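Local coordinates for protein sulfate transporter 4.1, chloroplastic (PDB 7LHV) that carries sulfate across the membrane together with protons, as a symporter of the SLC26/SulP family, and may thereby influence sulfate assimilation, at residues S262-I267 with L434-I439; F258-L263 with Y428-A433. All coordinates share one frame; numbering follows the deposited sequence.

Contact 1: S262-I267 with L434-I439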
ATOM      1  N   SER A 262      -8.308  -8.097 -43.905  1.00 77.35           N
ATOM      2  CA  SER A 262      -9.718  -7.893 -43.593  1.00 77.35           C
ATOM      3  C   SER A 262     -10.526  -9.164 -43.819  1.00 77.35           C
ATOM      4  O   SER A 262     -11.354  -9.537 -42.981  1.00 77.35           O
ATOM      5  CB  SER A 262     -10.279  -6.744 -44.428  1.00 77.35           C
ATOM      6  OG  SER A 262     -11.657  -6.550 -44.162  1.00 77.35           O
ATOM      7  N   LEU A 263     -10.292  -9.852 -44.942  1.00 76.25           N
ATOM      8  CA  LEU A 263     -11.024 -11.087 -45.205  1.00 76.25           C
ATOM      9  C   LEU A 263     -10.686 -12.164 -44.182  1.00 76.25           C
ATOM     10  O   LEU A 263     -11.580 -12.869 -43.695  1.00 76.25           O
ATOM     11  CB  LEU A 263     -10.742 -11.586 -46.621  1.00 76.25           C
ATOM     12  CG  LEU A 263     -11.245 -10.707 -47.765  1.00 76.25           C
ATOM     13  CD1 LEU A 263     -10.771 -11.254 -49.101  1.00 76.25           C
ATOM     14  CD2 LEU A 263     -12.759 -10.603 -47.733  1.00 76.25           C
ATOM     15  N   ILE A 264      -9.404 -12.307 -43.837  1.00 73.78           N
ATOM     16  CA  ILE A 264      -9.023 -13.325 -42.863  1.00 73.78           C
ATOM     17  C   ILE A 264      -9.641 -13.021 -41.505  1.00 73.78           C
ATOM     18  O   ILE A 264     -10.157 -13.917 -40.829  1.00 73.78           O
ATOM     19  CB  ILE A 264      -7.490 -13.448 -42.783  1.00 73.78           C
ATOM     20  CG1 ILE A 264      -6.947 -14.101 -44.053  1.00 73.78           C
ATOM     21  CG2 ILE A 264      -7.084 -14.258 -41.568  1.00 73.78           C
ATOM     22  CD1 ILE A 264      -5.443 -14.083 -44.152  1.00 73.78           C
ATOM     23  N   LEU A 265      -9.608 -11.753 -41.086  1.00 72.37           N
ATOM     24  CA  LEU A 265     -10.193 -11.379 -39.804  1.00 72.37           C
ATOM     25  C   LEU A 265     -11.698 -11.609 -39.792  1.00 72.37           C
ATOM     26  O   LEU A 265     -12.253 -12.084 -38.794  1.00 72.37           O
ATOM     27  CB  LEU A 265      -9.867  -9.921 -39.490  1.00 72.37           C
ATOM     28  CG  LEU A 265     -10.380  -9.365 -38.164  1.00 72.37           C
ATOM     29  CD1 LEU A 265      -9.795 -10.141 -37.002  1.00 72.37           C
ATOM     30  CD2 LEU A 265     -10.037  -7.893 -38.055  1.00 72.37           C
ATOM     31  N   VAL A 266     -12.378 -11.280 -40.894  1.00 76.79           N
ATOM     32  CA  VAL A 266     -13.820 -11.501 -40.972  1.00 76.79           C
ATOM     33  C   VAL A 266     -14.136 -12.986 -40.868  1.00 76.79           C
ATOM     34  O   VAL A 266     -15.051 -13.389 -40.138  1.00 76.79           O
ATOM     35  CB  VAL A 266     -14.382 -10.890 -42.269  1.00 76.79           C
ATOM     36  CG1 VAL A 266     -15.725 -11.508 -42.613  1.00 76.79           C
ATOM     37  CG2 VAL A 266     -14.508  -9.384 -42.130  1.00 76.79           C
ATOM     38  N   ILE A 267     -13.386 -13.823 -41.587  1.00 77.49           N
ATOM     39  CA  ILE A 267     -13.624 -15.263 -41.536  1.00 77.49           C
ATOM     40  C   ILE A 267     -13.382 -15.795 -40.130  1.00 77.49           C
ATOM     41  O   ILE A 267     -14.165 -16.600 -39.611  1.00 77.49           O
ATOM     42  CB  ILE A 267     -12.748 -15.987 -42.575  1.00 77.49           C
ATOM     43  CG1 ILE A 267     -13.215 -15.650 -43.991  1.00 77.49           C
ATOM     44  CG2 ILE A 267     -12.777 -17.488 -42.344  1.00 77.49           C
ATOM     45  CD1 ILE A 267     -14.617 -16.115 -44.299  1.00 77.49           C
ATOM     46  N   LEU A 434      -1.033 -13.515 -39.703  1.00 60.90           N
ATOM     47  CA  LEU A 434      -0.692 -13.525 -38.285  1.00 60.90           C
ATOM     48  C   LEU A 434      -1.223 -12.281 -37.585  1.00 60.90           C
ATOM     49  O   LEU A 434      -1.683 -12.349 -36.438  1.00 60.90           O
ATOM     50  CB  LEU A 434       0.821 -13.641 -38.110  1.00 60.90           C
ATOM     51  CG  LEU A 434       1.495 -14.839 -38.782  1.00 60.90           C
ATOM     52  CD1 LEU A 434       2.963 -14.895 -38.408  1.00 60.90           C
ATOM     53  CD2 LEU A 434       0.798 -16.131 -38.409  1.00 60.90           C
ATOM     54  N   ALA A 435      -1.165 -11.131 -38.259  1.00 60.42           N
ATOM     55  CA  ALA A 435      -1.737  -9.918 -37.684  1.00 60.42           C
ATOM     56  C   ALA A 435      -3.236 -10.069 -37.464  1.00 60.42           C
ATOM     57  O   ALA A 435      -3.767  -9.644 -36.432  1.00 60.42           O
ATOM     58  CB  ALA A 435      -1.447  -8.722 -38.585  1.00 60.42           C
ATOM     59  N   ALA A 436      -3.935 -10.669 -38.429  1.00 58.95           N
ATOM     60  CA  ALA A 436      -5.367 -10.896 -38.277  1.00 58.95           C
ATOM     61  C   ALA A 436      -5.652 -11.854 -37.131  1.00 58.95           C
ATOM     62  O   ALA A 436      -6.631 -11.684 -36.400  1.00 58.95           O
ATOM     63  CB  ALA A 436      -5.956 -11.430 -39.581  1.00 58.95           C
ATOM     64  N   ILE A 437      -4.807 -12.870 -36.960  1.00 56.30           N
ATOM     65  CA  ILE A 437      -4.986 -13.801 -35.848  1.00 56.30           C
ATOM     66  C   ILE A 437      -4.828 -13.079 -34.515  1.00 56.30           C
ATOM     67  O   ILE A 437      -5.612 -13.293 -33.583  1.00 56.30           O
ATOM     68  CB  ILE A 437      -4.010 -14.984 -35.972  1.00 56.30           C
ATOM     69  CG1 ILE A 437      -4.437 -15.902 -37.115  1.00 56.30           C
ATOM     70  CG2 ILE A 437      -3.953 -15.761 -34.677  1.00 56.30           C
ATOM     71  CD1 ILE A 437      -3.416 -16.949 -37.450  1.00 56.30           C
ATOM     72  N   VAL A 438      -3.817 -12.215 -34.399  1.00 53.61           N
ATOM     73  CA  VAL A 438      -3.627 -11.463 -33.158  1.00 53.61           C
ATOM     74  C   VAL A 438      -4.810 -10.535 -32.904  1.00 53.61           C
ATOM     75  O   VAL A 438      -5.287 -10.407 -31.767  1.00 53.61           O
ATOM     76  CB  VAL A 438      -2.302 -10.681 -33.190  1.00 53.61           C
ATOM     77  CG1 VAL A 438      -2.157  -9.843 -31.936  1.00 53.61           C
ATOM     78  CG2 VAL A 438      -1.140 -11.624 -33.307  1.00 53.61           C
ATOM     79  N   ILE A 439      -5.292  -9.862 -33.949  1.00 55.85           N
ATOM     80  CA  ILE A 439      -6.422  -8.950 -33.790  1.00 55.85           C
ATOM     81  C   ILE A 439      -7.661  -9.710 -33.335  1.00 55.85           C
ATOM     82  O   ILE A 439      -8.392  -9.260 -32.446  1.00 55.85           O
ATOM     83  CB  ILE A 439      -6.676  -8.183 -35.099  1.00 55.85           C
ATOM     84  CG1 ILE A 439      -5.563  -7.170 -35.347  1.00 55.85           C
ATOM     85  CG2 ILE A 439      -8.016  -7.481 -35.052  1.00 55.85           C
ATOM     86  CD1 ILE A 439      -5.637  -6.519 -36.702  1.00 55.85           C
TER

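Contact 2: F258-L263 with Y428-A433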
ATOM      1  N   PHE A 258      -4.146  -5.254 -47.090  1.00 79.72           N
ATOM      2  CA  PHE A 258      -5.314  -4.838 -46.323  1.00 79.72           C
ATOM      3  C   PHE A 258      -6.518  -5.716 -46.630  1.00 79.72           C
ATOM      4  O   PHE A 258      -7.248  -6.116 -45.717  1.00 79.72           O
ATOM      5  CB  PHE A 258      -5.639  -3.373 -46.595  1.00 79.72           C
ATOM      6  CG  PHE A 258      -6.614  -2.782 -45.621  1.00 79.72           C
ATOM      7  CD1 PHE A 258      -6.195  -2.371 -44.369  1.00 79.72           C
ATOM      8  CD2 PHE A 258      -7.950  -2.645 -45.953  1.00 79.72           C
ATOM      9  CE1 PHE A 258      -7.088  -1.830 -43.466  1.00 79.72           C
ATOM     10  CE2 PHE A 258      -8.848  -2.104 -45.056  1.00 79.72           C
ATOM     11  CZ  PHE A 258      -8.416  -1.696 -43.811  1.00 79.72           C
ATOM     12  N   VAL A 259      -6.740  -6.029 -47.908  1.00 80.40           N
ATOM     13  CA  VAL A 259      -7.868  -6.882 -48.277  1.00 80.40           C
ATOM     14  C   VAL A 259      -7.689  -8.278 -47.694  1.00 80.40           C
ATOM     15  O   VAL A 259      -8.631  -8.871 -47.152  1.00 80.40           O
ATOM     16  CB  VAL A 259      -8.034  -6.921 -49.806  1.00 80.40           C
ATOM     17  CG1 VAL A 259      -8.959  -8.054 -50.208  1.00 80.40           C
ATOM     18  CG2 VAL A 259      -8.576  -5.597 -50.306  1.00 80.40           C
ATOM     19  N   MET A 260      -6.475  -8.822 -47.791  1.00 80.98           N
ATOM     20  CA  MET A 260      -6.211 -10.148 -47.242  1.00 80.98           C
ATOM     21  C   MET A 260      -6.452 -10.174 -45.738  1.00 80.98           C
ATOM     22  O   MET A 260      -7.116 -11.080 -45.217  1.00 80.98           O
ATOM     23  CB  MET A 260      -4.778 -10.568 -47.565  1.00 80.98           C
ATOM     24  CG  MET A 260      -4.510 -12.053 -47.420  1.00 80.98           C
ATOM     25  SD  MET A 260      -2.827 -12.481 -47.888  1.00 80.98           S
ATOM     26  CE  MET A 260      -3.096 -13.169 -49.513  1.00 80.98           C
ATOM     27  N   GLY A 261      -5.932  -9.175 -45.025  1.00 75.83           N
ATOM     28  CA  GLY A 261      -6.127  -9.129 -43.588  1.00 75.83           C
ATOM     29  C   GLY A 261      -7.581  -8.967 -43.200  1.00 75.83           C
ATOM     30  O   GLY A 261      -8.057  -9.622 -42.271  1.00 75.83           O
ATOM     31  N   SER A 262      -8.308  -8.097 -43.905  1.00 77.35           N
ATOM     32  CA  SER A 262      -9.718  -7.893 -43.593  1.00 77.35           C
ATOM     33  C   SER A 262     -10.526  -9.164 -43.819  1.00 77.35           C
ATOM     34  O   SER A 262     -11.354  -9.537 -42.981  1.00 77.35           O
ATOM     35  CB  SER A 262     -10.279  -6.744 -44.428  1.00 77.35           C
ATOM     36  OG  SER A 262     -11.657  -6.550 -44.162  1.00 77.35           O
ATOM     37  N   LEU A 263     -10.292  -9.852 -44.942  1.00 76.25           N
ATOM     38  CA  LEU A 263     -11.024 -11.087 -45.205  1.00 76.25           C
ATOM     39  C   LEU A 263     -10.686 -12.164 -44.182  1.00 76.25           C
ATOM     40  O   LEU A 263     -11.580 -12.869 -43.695  1.00 76.25           O
ATOM     41  CB  LEU A 263     -10.742 -11.586 -46.621  1.00 76.25           C
ATOM     42  CG  LEU A 263     -11.245 -10.707 -47.765  1.00 76.25           C
ATOM     43  CD1 LEU A 263     -10.771 -11.254 -49.101  1.00 76.25           C
ATOM     44  CD2 LEU A 263     -12.759 -10.603 -47.733  1.00 76.25           C
ATOM     45  N   TYR A 428       5.598 -19.864 -46.080  1.00 83.93           N
ATOM     46  CA  TYR A 428       4.634 -19.290 -47.006  1.00 83.93           C
ATOM     47  C   TYR A 428       3.490 -18.571 -46.304  1.00 83.93           C
ATOM     48  O   TYR A 428       2.572 -18.096 -46.980  1.00 83.93           O
ATOM     49  CB  TYR A 428       4.062 -20.380 -47.918  1.00 83.93           C
ATOM     50  CG  TYR A 428       5.111 -21.224 -48.600  1.00 83.93           C
ATOM     51  CD1 TYR A 428       6.076 -20.645 -49.412  1.00 83.93           C
ATOM     52  CD2 TYR A 428       5.133 -22.601 -48.435  1.00 83.93           C
ATOM     53  CE1 TYR A 428       7.034 -21.416 -50.039  1.00 83.93           C
ATOM     54  CE2 TYR A 428       6.089 -23.380 -49.058  1.00 83.93           C
ATOM     55  CZ  TYR A 428       7.036 -22.782 -49.859  1.00 83.93           C
ATOM     56  OH  TYR A 428       7.989 -23.552 -50.483  1.00 83.93           O
ATOM     57  N   ILE A 429       3.515 -18.484 -44.979  1.00 77.88           N
ATOM     58  CA  ILE A 429       2.444 -17.838 -44.226  1.00 77.88           C
ATOM     59  C   ILE A 429       2.590 -16.326 -44.345  1.00 77.88           C
ATOM     60  O   ILE A 429       3.645 -15.779 -43.995  1.00 77.88           O
ATOM     61  CB  ILE A 429       2.454 -18.274 -42.753  1.00 77.88           C
ATOM     62  CG1 ILE A 429       2.141 -19.763 -42.635  1.00 77.88           C
ATOM     63  CG2 ILE A 429       1.462 -17.454 -41.953  1.00 77.88           C
ATOM     64  CD1 ILE A 429       2.227 -20.287 -41.223  1.00 77.88           C
ATOM     65  N   PRO A 430       1.578 -15.615 -44.834  1.00 75.04           N
ATOM     66  CA  PRO A 430       1.661 -14.152 -44.879  1.00 75.04           C
ATOM     67  C   PRO A 430       1.671 -13.551 -43.483  1.00 75.04           C
ATOM     68  O   PRO A 430       1.108 -14.103 -42.538  1.00 75.04           O
ATOM     69  CB  PRO A 430       0.397 -13.746 -45.648  1.00 75.04           C
ATOM     70  CG  PRO A 430      -0.052 -14.988 -46.348  1.00 75.04           C
ATOM     71  CD  PRO A 430       0.341 -16.115 -45.455  1.00 75.04           C
ATOM     72  N   GLN A 431       2.337 -12.401 -43.362  1.00 72.26           N
ATOM     73  CA  GLN A 431       2.371 -11.702 -42.082  1.00 72.26           C
ATOM     74  C   GLN A 431       1.021 -11.088 -41.742  1.00 72.26           C
ATOM     75  O   GLN A 431       0.667 -10.982 -40.560  1.00 72.26           O
ATOM     76  CB  GLN A 431       3.456 -10.627 -42.099  1.00 72.26           C
ATOM     77  CG  GLN A 431       4.851 -11.172 -42.327  1.00 72.26           C
ATOM     78  CD  GLN A 431       5.888 -10.076 -42.452  1.00 72.26           C
ATOM     79  OE1 GLN A 431       6.946 -10.275 -43.045  1.00 72.26           O
ATOM     80  NE2 GLN A 431       5.593  -8.915 -41.886  1.00 72.26           N
ATOM     81  N   CYS A 432       0.258 -10.671 -42.753  1.00 69.48           N
ATOM     82  CA  CYS A 432      -1.068 -10.123 -42.492  1.00 69.48           C
ATOM     83  C   CYS A 432      -1.994 -11.167 -41.887  1.00 69.48           C
ATOM     84  O   CYS A 432      -2.884 -10.823 -41.105  1.00 69.48           O
ATOM     85  CB  CYS A 432      -1.666  -9.554 -43.778  1.00 69.48           C
ATOM     86  SG  CYS A 432      -1.987 -10.778 -45.056  1.00 69.48           S
ATOM     87  N   ALA A 433      -1.798 -12.446 -42.221  1.00 63.06           N
ATOM     88  CA  ALA A 433      -2.586 -13.502 -41.588  1.00 63.06           C
ATOM     89  C   ALA A 433      -2.307 -13.581 -40.093  1.00 63.06           C
ATOM     90  O   ALA A 433      -3.235 -13.701 -39.285  1.00 63.06           O
ATOM     91  CB  ALA A 433      -2.301 -14.844 -42.260  1.00 63.06           C
TER

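Contact 1: S262-I267 with L434-I439
Ala-436 sets its methyl group against Ile-264 and Leu-265, and Ile-439 meets Leu-265 one helical turn further on; the contact between 262-267 and 434-439 is made of these four residues. All of it is apolar, and no hydrogen bond passes between the segments. Ala-436 CB lies 3.6 Å from Ile-264 CG2. With CG2 anti to the backbone N (chi1 -71° for CG1), the short branch of Ile-264 is the one laid on the alanine methyl. The same methyl also touches the start of the Leu-265 side chain, CB to CB at 4.2 Å.

A turn further along, branched side chains meet. Leu-265 holds CG anti to its backbone N (chi1 -179°), which carries both end methyls across to the partner helix. There they straddle Ile-439 CG2, CD2 at 3.6 Å and CD1 at 3.7 Å from it, and the two side chains cross at about a right angle. Leu-265 CD1 also rests on the backbone, 3.6 Å from Ala-436 O, a van der Waals contact of a methyl group with a backbone carbonyl.

In backbone terms this is a helix pair running roughly the same way, the short axes inclined at -38° and 8.7 Å apart at their closest. The small Ala-436 lets its backbone come close to that of Leu-265, CA to CA at 5.1 Å, while the longer leucine side chain reaches on along the partner helix to Ile-439, whose CA is further off.

Within the membrane domain, helix 431-443 is packed between several neighbours: Val-438 leans on Ile-220 and Gln-224 of helix 206-229, Leu-434 and Ile-437 reach Ser-115 of helix 91-119, and helix 255-277 closes the side described here.

Contact 2: F258-L263 with Y428-A433
Two sulfur atoms meet where Met-260 reaches over to Cys-432: SD lies 3.4 Å from SG, a non-bonded contact between a thioether and a thiol. More of the methionine takes part than its sulfur. CB and CG also lie along Cys-432 SG, the latter at 3.7 Å, so the thiol is lined by successive atoms of one extended chain. Methionine suits this place because it is long, unbranched and apolar. Its CG stands anti to the backbone N (chi1 -163°) and the chain stays straight through chi2, which delivers SD to the partner segment; only the terminal methyl bends off, at chi3. Cys-432 turns SG toward it, between its own backbone N and carbonyl carbon (chi1 65°), a small, weakly polar group suited to an apolar, buried site.

Pro-430 immediately precedes helix 431-443 and occupies its N-cap position. Proline is tolerated there, because a nitrogen at the start of a helix has no preceding turn to bond to, and its ring restrains phi as the chain passes from loop to helix. The contact thus joins the body of helix 255-277, predicted to span the membrane, to the start of helix 431-443 in the SLC26/SulP membrane domain.

The proline ring makes the second apolar contact. Its CG stands 4.0 Å from Met-260 SD, with CB scarcely further, and the methionine chain crosses the ring at about a right angle.

Gly-261 contributes backbone alone. Its CA is 5.3 Å from Cys-432 CA, and its N stands 4.3 Å from Cys-432 SG, a van der Waals approach with no hydrogen bond; having no side chain, it offers the cysteine bare backbone. Around this buried cluster, Met-260 also packs on Ile-299 and Pro-430 on Thr-297, both of helix 284-300.

Overall arrangement
Contacts 1 and 2 are consecutive portions of one interface between helix 255-277 and helix 431-443, their centres about 7 Å apart, and both segments on the first helix include Ser-262 and Leu-263. They join directly: Ile-264 CD1 lies 3.7 Å from Ala-433 CB. Every touching residue of contact 2 is buried, whereas contact 1 is only partly so, Leu-265 and Ile-439 being partly exposed. Neither uses hydrogen bonds across the gap, but the chemistry shifts. At the start of helix 431-443 sulfur atoms, a proline ring and a glycine backbone meet; further along, aliphatic branches close around an alanine between two helix bodies.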